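Side-chain contacts in alkyl hydroperoxide reductase E (PDB 5C04), which probably reduces hydrogen peroxide and organic hydroperoxides to water and alcohols with a peroxidatic thiol, drawing its electrons from mycoredoxin: residues W96-V101 with G106-Q111; V36-P39 with I45-G48; R117-V122 with I128-M133. The protein carries 1 engineered substitution. One frame throughout, in Å; residues are numbered along the deposited sequence. Where two conformers were deposited one is given.

Interaction 1 (W96-V101 with G106-Q111)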
loop_
_atom_site.group_PDB
_atom_site.type_symbol
_atom_site.label_atom_id
_atom_site.label_comp_id
_atom_site.label_asym_id
_atom_site.label_seq_id
_atom_site.Cartn_x
_atom_site.Cartn_y
_atom_site.Cartn_z
ATOM N N TRP A 96 3.168 -7.683 -3.367
ATOM C CA TRP A 96 4.497 -7.837 -3.961
ATOM C C TRP A 96 4.717 -9.316 -4.265
ATOM O O TRP A 96 4.853 -10.115 -3.337
ATOM C CB TRP A 96 5.557 -7.310 -3.000
ATOM C CG TRP A 96 6.912 -7.249 -3.619
ATOM C CD1 TRP A 96 8.010 -8.014 -3.314
ATOM C CD2 TRP A 96 7.328 -6.343 -4.634
ATOM N NE1 TRP A 96 9.086 -7.624 -4.073
ATOM C CE2 TRP A 96 8.690 -6.612 -4.908
ATOM C CE3 TRP A 96 6.695 -5.324 -5.334
ATOM C CZ2 TRP A 96 9.417 -5.879 -5.847
ATOM C CZ3 TRP A 96 7.416 -4.611 -6.268
ATOM C CH2 TRP A 96 8.749 -4.894 -6.523
ATOM N N PRO A 97 4.717 -9.706 -5.538
ATOM C CA PRO A 97 4.611 -8.818 -6.705
ATOM C C PRO A 97 3.304 -8.026 -6.785
ATOM O O PRO A 97 2.230 -8.557 -6.488
ATOM C CB PRO A 97 4.704 -9.775 -7.897
ATOM C CG PRO A 97 4.321 -11.098 -7.350
ATOM C CD PRO A 97 4.768 -11.128 -5.929
ATOM N N HIS A 98 3.418 -6.770 -7.204
ATOM C CA HIS A 98 2.330 -5.776 -7.119
ATOM C C HIS A 98 1.222 -6.080 -8.149
ATOM O O HIS A 98 1.425 -5.962 -9.353
ATOM C CB HIS A 98 2.936 -4.393 -7.357
ATOM C CG HIS A 98 1.993 -3.237 -7.185
ATOM N ND1 HIS A 98 2.312 -2.111 -6.457
ATOM C CD2 HIS A 98 0.776 -2.987 -7.726
ATOM C CE1 HIS A 98 1.339 -1.229 -6.539
ATOM N NE2 HIS A 98 0.382 -1.749 -7.291
ATOM N N GLY A 99 0.036 -6.468 -7.659
ATOM C CA GLY A 99 -1.059 -6.756 -8.557
ATOM C C GLY A 99 -0.978 -8.061 -9.346
ATOM O O GLY A 99 -1.726 -8.212 -10.311
ATOM N N ALA A 100 -0.126 -9.005 -8.941
ATOM C CA ALA A 100 0.077 -10.231 -9.766
ATOM C C ALA A 100 -1.189 -11.071 -9.870
ATOM O O ALA A 100 -1.536 -11.553 -10.953
ATOM C CB ALA A 100 1.216 -11.068 -9.211
ATOM N N VAL A 101 -1.878 -11.255 -8.741
ATOM C CA VAL A 101 -3.124 -12.056 -8.752
ATOM C C VAL A 101 -4.189 -11.326 -9.546
ATOM O O VAL A 101 -4.891 -11.922 -10.379
ATOM C CB VAL A 101 -3.579 -12.431 -7.341
ATOM C CG1 VAL A 101 -4.886 -13.216 -7.402
ATOM C CG2 VAL A 101 -2.484 -13.255 -6.667
ATOM N N GLY A 106 -7.204 -10.954 -14.797
ATOM C CA GLY A 106 -7.514 -9.997 -15.848
ATOM C C GLY A 106 -8.222 -8.750 -15.376
ATOM O O GLY A 106 -8.886 -8.074 -16.148
ATOM N N VAL A 107 -8.054 -8.403 -14.100
ATOM C CA VAL A 107 -8.776 -7.256 -13.550
ATOM C C VAL A 107 -7.860 -6.193 -12.951
ATOM O O VAL A 107 -8.311 -5.399 -12.128
ATOM C CB VAL A 107 -9.828 -7.701 -12.506
ATOM C CG1 VAL A 107 -10.875 -8.589 -13.159
ATOM C CG2 VAL A 107 -9.175 -8.414 -11.338
ATOM N N PHE A 108 -6.607 -6.169 -13.378
ATOM C CA PHE A 108 -5.667 -5.155 -12.887
ATOM C C PHE A 108 -5.766 -3.921 -13.774
ATOM O O PHE A 108 -5.860 -4.038 -15.026
ATOM C CB PHE A 108 -4.256 -5.725 -12.863
ATOM C CG PHE A 108 -3.226 -4.827 -12.214
ATOM C CD1 PHE A 108 -3.298 -4.503 -10.864
ATOM C CD2 PHE A 108 -2.152 -4.350 -12.957
ATOM C CE1 PHE A 108 -2.298 -3.717 -10.280
ATOM C CE2 PHE A 108 -1.167 -3.555 -12.372
ATOM C CZ PHE A 108 -1.269 -3.226 -11.044
ATOM N N ASN A 109 -5.711 -2.742 -13.139
ATOM C CA ASN A 109 -5.654 -1.464 -13.813
ATOM C C ASN A 109 -4.191 -1.048 -13.930
ATOM O O ASN A 109 -3.602 -0.480 -12.995
ATOM C CB ASN A 109 -6.471 -0.428 -13.040
ATOM C CG ASN A 109 -6.698 0.854 -13.806
ATOM O OD1 ASN A 109 -5.762 1.463 -14.317
ATOM N ND2 ASN A 109 -7.955 1.282 -13.877
ATOM N N GLU A 110 -3.585 -1.350 -15.081
ATOM C CA GLU A 110 -2.162 -1.089 -15.316
ATOM C C GLU A 110 -1.756 0.376 -15.212
ATOM O O GLU A 110 -0.636 0.668 -14.812
ATOM C CB GLU A 110 -1.743 -1.614 -16.709
ATOM C CG GLU A 110 -1.709 -3.127 -16.815
ATOM C CD GLU A 110 -0.511 -3.754 -16.111
ATOM O OE1 GLU A 110 0.424 -3.015 -15.708
ATOM O OE2 GLU A 110 -0.510 -5.004 -15.971
ATOM N N GLN A 111 -2.645 1.289 -15.563
ATOM C CA GLN A 111 -2.367 2.712 -15.528
ATOM C C GLN A 111 -2.264 3.219 -14.080
ATOM O O GLN A 111 -1.361 3.963 -13.720
ATOM C CB GLN A 111 -3.474 3.452 -16.300
ATOM C CG GLN A 111 -3.615 3.001 -17.767
ATOM C CD GLN A 111 -4.767 2.031 -18.058
ATOM O OE1 GLN A 111 -5.183 1.225 -17.221
ATOM N NE2 GLN A 111 -5.281 2.106 -19.280
#
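The ring of Phe108 leans against the backbone of Gly99, its CE1 atom 3.7 Å from Gly99 CA, with Gly99 O lying over one face of the ring. A beta carbon on Gly99 would run into the phenyl ring, which is one reason why glycine suits this place. At the far tip of the same ring, the side chain of His98 comes across at about a right angle, and His98 CD2 stands 3.9 Å from Phe108 CZ. The ring reaches the glycine because chi1 of -173° sends CG away from the backbone N of Phe108. Gly99 is the third residue of a type II turn from Pro97 to Ala100, where positive phi (74°) is expected, and also the N-cap of helix 100-104; at the far end of that helix Gly106 ends it in a Schellman motif, again with positive phi, so the short helix brings the two segments back side by side. The contact is van der Waals packing, and the imidazole nitrogens are engaged elsewhere: His98 NE2 bonds to Gly113 O, while His98 ND1 is hydrogen-bonded to His98 ND1 of the second subunit at the dimer interface. Looser ground lies beyond the aromatic pair, where the exposed Glu110 brings its carboxylate carbon to the edge of the Phe108 ring and bonds through OE2 to Gln103 NE2.

Interaction 2 (V36-P39 with I45-G48); sequences VFHP and ICQG. Engineered in segment 36-39: His38 (natural residue Phe).
Just past Phe37 of strand 32-37, the chain runs by the first turn of helix 44-55, and the two backbones stay well apart: His38 CA and Cys46 CA, the nearest pair, are 6.5 Å from each other. Side chains therefore bridge the gap, those of His38, Pro39 and Cys46 all setting out toward the opposite segment. Cys46, probably the peroxidatic cysteine, directs its sulfur at both His38 and Pro39. The His38 ring, an engineered replacement for phenylalanine, presents its edge: Cys46 SG lies near the ring plane, 3.4 Å from His38 ND1 and 81° off the ring normal. A chi1 of 68° places the ring beside the cysteine, and chi2 turns its ND1 edge to the sulfur. Pro39 closes in with a rigid, apolar ring, Pro39 CD being 3.7 Å from Cys46 SG. This is the start of a beta-alpha-beta unit of the thioredoxin fold, and Pro39 and Cys46 are the two ends of the peroxiredoxin PxxxTxxC motif, which sets that proline against the sulfur. His38 ND1 is buried with no other clear partner, and the sulfur lies among a proline ring, an imidazole edge and Arg117, consistent with a reactive cysteine held in a shielded pocket.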
loop_
_atom_site.group_PDB
_atom_site.type_symbol
_atom_site.label_atom_id
_atom_site.label_comp_id
_atom_site.label_asym_id
_atom_site.label_seq_id
_atom_site.Cartn_x
_atom_site.Cartn_y
_atom_site.Cartn_z
ATOM N N VAL A 36 -13.597 -10.768 -4.071
ATOM C CA VAL A 36 -13.935 -9.350 -4.238
ATOM C C VAL A 36 -12.626 -8.545 -4.381
ATOM O O VAL A 36 -12.006 -8.117 -3.392
ATOM C CB VAL A 36 -14.802 -8.812 -3.075
ATOM C CG1 VAL A 36 -15.193 -7.357 -3.339
ATOM C CG2 VAL A 36 -16.054 -9.710 -2.871
ATOM N N PHE A 37 -12.214 -8.364 -5.621
ATOM C CA PHE A 37 -11.070 -7.456 -5.914
ATOM C C PHE A 37 -11.539 -6.031 -5.737
ATOM O O PHE A 37 -12.659 -5.687 -6.121
ATOM C CB PHE A 37 -10.556 -7.666 -7.337
ATOM C CG PHE A 37 -9.845 -8.977 -7.542
ATOM C CD1 PHE A 37 -10.543 -10.129 -7.902
ATOM C CD2 PHE A 37 -8.467 -9.060 -7.415
ATOM C CE1 PHE A 37 -9.881 -11.336 -8.117
ATOM C CE2 PHE A 37 -7.798 -10.261 -7.638
ATOM C CZ PHE A 37 -8.507 -11.391 -7.972
ATOM N N HIS A 38 -10.680 -5.166 -5.190
ATOM C CA HIS A 38 -11.056 -3.763 -5.070
ATOM C C HIS A 38 -9.818 -2.876 -5.063
ATOM O O HIS A 38 -8.730 -3.348 -4.716
ATOM C CB HIS A 38 -11.942 -3.510 -3.859
ATOM C CG HIS A 38 -11.240 -3.683 -2.573
ATOM N ND1 HIS A 38 -10.699 -2.608 -1.897
ATOM C CD2 HIS A 38 -10.887 -4.791 -1.876
ATOM C CE1 HIS A 38 -10.090 -3.047 -0.816
ATOM N NE2 HIS A 38 -10.189 -4.354 -0.773
ATOM N N PRO A 39 -9.983 -1.608 -5.470
ATOM C CA PRO A 39 -8.862 -0.683 -5.540
ATOM C C PRO A 39 -7.998 -0.454 -4.286
ATOM O O PRO A 39 -6.808 -0.791 -4.300
ATOM C CB PRO A 39 -9.536 0.618 -5.991
ATOM C CG PRO A 39 -10.625 0.168 -6.876
ATOM C CD PRO A 39 -11.118 -1.139 -6.278
ATOM N N ILE A 45 -15.506 4.573 -2.069
ATOM C CA ILE A 45 -16.312 3.542 -2.697
ATOM C C ILE A 45 -15.945 2.149 -2.144
ATOM O O ILE A 45 -16.831 1.359 -1.808
ATOM C CB ILE A 45 -16.271 3.573 -4.232
ATOM C CG1 ILE A 45 -16.859 4.906 -4.728
ATOM C CG2 ILE A 45 -17.017 2.387 -4.810
ATOM C CD1 ILE A 45 -16.686 5.075 -6.220
ATOM N N CYS A 46 -14.660 1.851 -2.010
ATOM C CA CYS A 46 -14.234 0.569 -1.421
ATOM C C CYS A 46 -14.808 0.408 -0.017
ATOM O O CYS A 46 -15.242 -0.675 0.336
ATOM C CB CYS A 46 -12.711 0.467 -1.380
ATOM S SG CYS A 46 -11.951 0.337 -3.028
ATOM N N GLN A 47 -14.791 1.468 0.786
ATOM C CA GLN A 47 -15.376 1.433 2.128
ATOM C C GLN A 47 -16.857 1.075 2.052
ATOM O O GLN A 47 -17.334 0.209 2.801
ATOM C CB GLN A 47 -15.196 2.780 2.851
ATOM C CG GLN A 47 -15.635 2.692 4.322
ATOM C CD GLN A 47 -14.555 2.113 5.182
ATOM O OE1 GLN A 47 -13.432 2.627 5.209
ATOM N NE2 GLN A 47 -14.845 0.999 5.856
ATOM N N GLY A 48 -17.581 1.689 1.152
ATOM C CA GLY A 48 -18.999 1.410 1.023
ATOM C C GLY A 48 -19.240 -0.032 0.655
ATOM O O GLY A 48 -20.172 -0.670 1.170
#

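Interaction 3 (R117-V122 with I128-M133)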
loop_
_atom_site.group_PDB
_atom_site.type_symbol
_atom_site.label_atom_id
_atom_site.label_comp_id
_atom_site.label_asym_id
_atom_site.label_seq_id
_atom_site.Cartn_x
_atom_site.Cartn_y
_atom_site.Cartn_z
ATOM N N ARG A 117 -12.679 -3.191 -9.988
ATOM C CA ARG A 117 -13.707 -3.831 -9.176
ATOM C C ARG A 117 -14.135 -5.148 -9.825
ATOM O O ARG A 117 -15.239 -5.276 -10.382
ATOM C CB ARG A 117 -14.890 -2.861 -8.941
ATOM C CG ARG A 117 -14.470 -1.642 -8.140
ATOM C CD ARG A 117 -15.634 -0.758 -7.647
ATOM N NE ARG A 117 -15.069 0.510 -7.219
ATOM C CZ ARG A 117 -14.397 0.710 -6.087
ATOM N NH1 ARG A 117 -14.345 -0.232 -5.171
ATOM N NH2 ARG A 117 -13.752 1.868 -5.901
ATOM N N GLY A 118 -13.235 -6.114 -9.764
ATOM C CA GLY A 118 -13.450 -7.453 -10.303
ATOM C C GLY A 118 -14.092 -8.331 -9.255
ATOM O O GLY A 118 -13.737 -8.287 -8.076
ATOM N N THR A 119 -15.056 -9.156 -9.660
ATOM C CA THR A 119 -15.671 -10.080 -8.728
ATOM C C THR A 119 -15.834 -11.429 -9.410
ATOM O O THR A 119 -16.243 -11.484 -10.567
ATOM C CB THR A 119 -17.088 -9.646 -8.297
ATOM O OG1 THR A 119 -17.182 -8.221 -8.200
ATOM C CG2 THR A 119 -17.500 -10.343 -6.994
ATOM N N PHE A 120 -15.537 -12.484 -8.685
ATOM C CA PHE A 120 -15.690 -13.840 -9.187
ATOM C C PHE A 120 -16.306 -14.713 -8.141
ATOM O O PHE A 120 -16.139 -14.511 -6.946
ATOM C CB PHE A 120 -14.319 -14.408 -9.556
ATOM C CG PHE A 120 -13.611 -13.613 -10.584
ATOM C CD1 PHE A 120 -12.776 -12.578 -10.190
ATOM C CD2 PHE A 120 -13.738 -13.890 -11.931
ATOM C CE1 PHE A 120 -12.134 -11.806 -11.129
ATOM C CE2 PHE A 120 -13.094 -13.131 -12.880
ATOM C CZ PHE A 120 -12.270 -12.088 -12.474
ATOM N N VAL A 121 -17.079 -15.702 -8.597
ATOM C CA VAL A 121 -17.456 -16.802 -7.739
ATOM C C VAL A 121 -16.821 -18.059 -8.316
ATOM O O VAL A 121 -16.946 -18.327 -9.527
ATOM C CB VAL A 121 -18.976 -16.955 -7.626
ATOM C CG1 VAL A 121 -19.287 -18.238 -6.856
ATOM C CG2 VAL A 121 -19.601 -15.732 -6.973
ATOM N N VAL A 122 -16.108 -18.776 -7.449
ATOM C CA VAL A 122 -15.390 -19.995 -7.800
ATOM C C VAL A 122 -16.144 -21.137 -7.166
ATOM O O VAL A 122 -16.416 -21.131 -5.959
ATOM C CB VAL A 122 -13.929 -19.985 -7.265
ATOM C CG1 VAL A 122 -13.177 -21.225 -7.716
ATOM C CG2 VAL A 122 -13.192 -18.741 -7.727
ATOM N N ILE A 128 -14.727 -20.863 -12.475
ATOM C CA ILE A 128 -15.398 -19.554 -12.378
ATOM C C ILE A 128 -16.832 -19.704 -12.893
ATOM O O ILE A 128 -17.053 -20.163 -14.022
ATOM C CB ILE A 128 -14.640 -18.455 -13.176
ATOM C CG1 ILE A 128 -13.277 -18.203 -12.534
ATOM C CG2 ILE A 128 -15.440 -17.165 -13.250
ATOM C CD1 ILE A 128 -12.330 -17.377 -13.379
ATOM N N ARG A 129 -17.789 -19.380 -12.032
ATOM C CA ARG A 129 -19.217 -19.488 -12.356
ATOM C C ARG A 129 -19.919 -18.138 -12.447
ATOM O O ARG A 129 -21.070 -18.056 -12.904
ATOM C CB ARG A 129 -19.905 -20.373 -11.314
ATOM C CG ARG A 129 -19.383 -21.807 -11.285
ATOM C CD ARG A 129 -19.640 -22.555 -12.589
ATOM N NE ARG A 129 -19.053 -23.899 -12.585
ATOM C CZ ARG A 129 -19.010 -24.707 -13.645
ATOM N NH1 ARG A 129 -19.533 -24.320 -14.809
ATOM N NH2 ARG A 129 -18.450 -25.914 -13.546
ATOM N N PHE A 130 -19.239 -17.084 -11.975
ATOM C CA PHE A 130 -19.717 -15.726 -12.072
ATOM C C PHE A 130 -18.468 -14.864 -12.252
ATOM O O PHE A 130 -17.433 -15.147 -11.629
ATOM C CB PHE A 130 -20.462 -15.323 -10.789
ATOM C CG PHE A 130 -20.825 -13.875 -10.731
ATOM C CD1 PHE A 130 -21.947 -13.375 -11.370
ATOM C CD2 PHE A 130 -20.019 -12.972 -10.040
ATOM C CE1 PHE A 130 -22.278 -12.025 -11.305
ATOM C CE2 PHE A 130 -20.332 -11.641 -9.997
ATOM C CZ PHE A 130 -21.431 -11.140 -10.636
ATOM N N ALA A 131 -18.580 -13.838 -13.094
ATOM C CA ALA A 131 -17.443 -12.949 -13.379
ATOM C C ALA A 131 -17.913 -11.580 -13.801
ATOM O O ALA A 131 -18.725 -11.446 -14.719
ATOM C CB ALA A 131 -16.539 -13.554 -14.446
ATOM N N GLU A 132 -17.398 -10.537 -13.142
ATOM C CA GLU A 132 -17.684 -9.187 -13.575
ATOM C C GLU A 132 -16.467 -8.320 -13.316
ATOM O O GLU A 132 -15.606 -8.675 -12.481
ATOM C CB GLU A 132 -18.876 -8.603 -12.835
ATOM C CG GLU A 132 -18.588 -8.304 -11.367
ATOM C CD GLU A 132 -19.738 -7.754 -10.563
ATOM O OE1 GLU A 132 -20.811 -7.414 -11.140
ATOM O OE2 GLU A 132 -19.565 -7.654 -9.314
ATOM N N MET A 133 -16.413 -7.188 -14.005
ATOM C CA MET A 133 -15.405 -6.167 -13.697
ATOM C C MET A 133 -15.928 -4.783 -13.964
ATOM O O MET A 133 -16.221 -4.432 -15.111
ATOM C CB MET A 133 -14.118 -6.373 -14.495
ATOM C CG MET A 133 -12.943 -5.562 -13.954
ATOM S SD MET A 133 -11.538 -5.424 -15.080
ATOM C CE MET A 133 -12.159 -4.312 -16.335
#
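Thr119 OG1 donates to Glu132 OE2 over 2.7 Å, reaching the carboxylate on its anti lone pair, and the two side chains run alongside each other. Glu132 can meet the short threonine because its CG is folded between the backbone N and carbonyl carbon (chi1 70°) before the chain extends. Beneath them the backbones pair twice, Thr119 N to Glu132 O at 2.9 Å and Glu132 N to Thr119 O at 3.0 Å. On this same face Val121 CB packs 3.9 Å from Phe130 CB, a branched residue and an aromatic one, both at home in a strand. The opposite face carries Phe120: Phe120 CD2 lies 3.8 Å from Ala131 CB, and Ile128 CG2 sits at the edge of the ring, in its plane; the small alanine fits against so broad a ring. The strands form an antiparallel hairpin, interrupted by a classic bulge in which Arg129 and Phe130 both face Val121. There Arg129 N reaches Val121 O at 2.8 Å in a nearly straight bond (175°), whereas Val121 N approaches Phe130 O from above the carbonyl plane. Farther out, Trp145 NE1 bonds to Glu132 OE2, Lys134 pairs with Glu132 OE1 and Arg140 NH1 bonds to Thr119 OG1, anchoring the buried polar pair, while Ala148 of helix 143-150 covers Val121 and Phe130. Arg129 turns away to a salt bridge with Asp123, and Arg117 to one with Glu49.

Overall arrangement
All three contacts reach one mixed sheet. Interaction 3 pairs two of its strands directly, through backbone bonds with side chains on both faces, whereas interaction 2 spans from a strand end to a helix through side chains alone, and interaction 1 relies on an aromatic ring against a turn, with His98 continuing into the subunit boundary. Strands 32-37 and 114-122 are neighbours, so interactions 2 and 3 share a border: Phe37 N probably bonds to Gly118 O, and Arg117 NH1 lies 3.3 Å from Cys46 SG. Val107 ties interaction 1 to both, packing on Phe37 and Phe120. Touching residues are mostly buried throughout, but interaction 1 lies farther from the chain's centre.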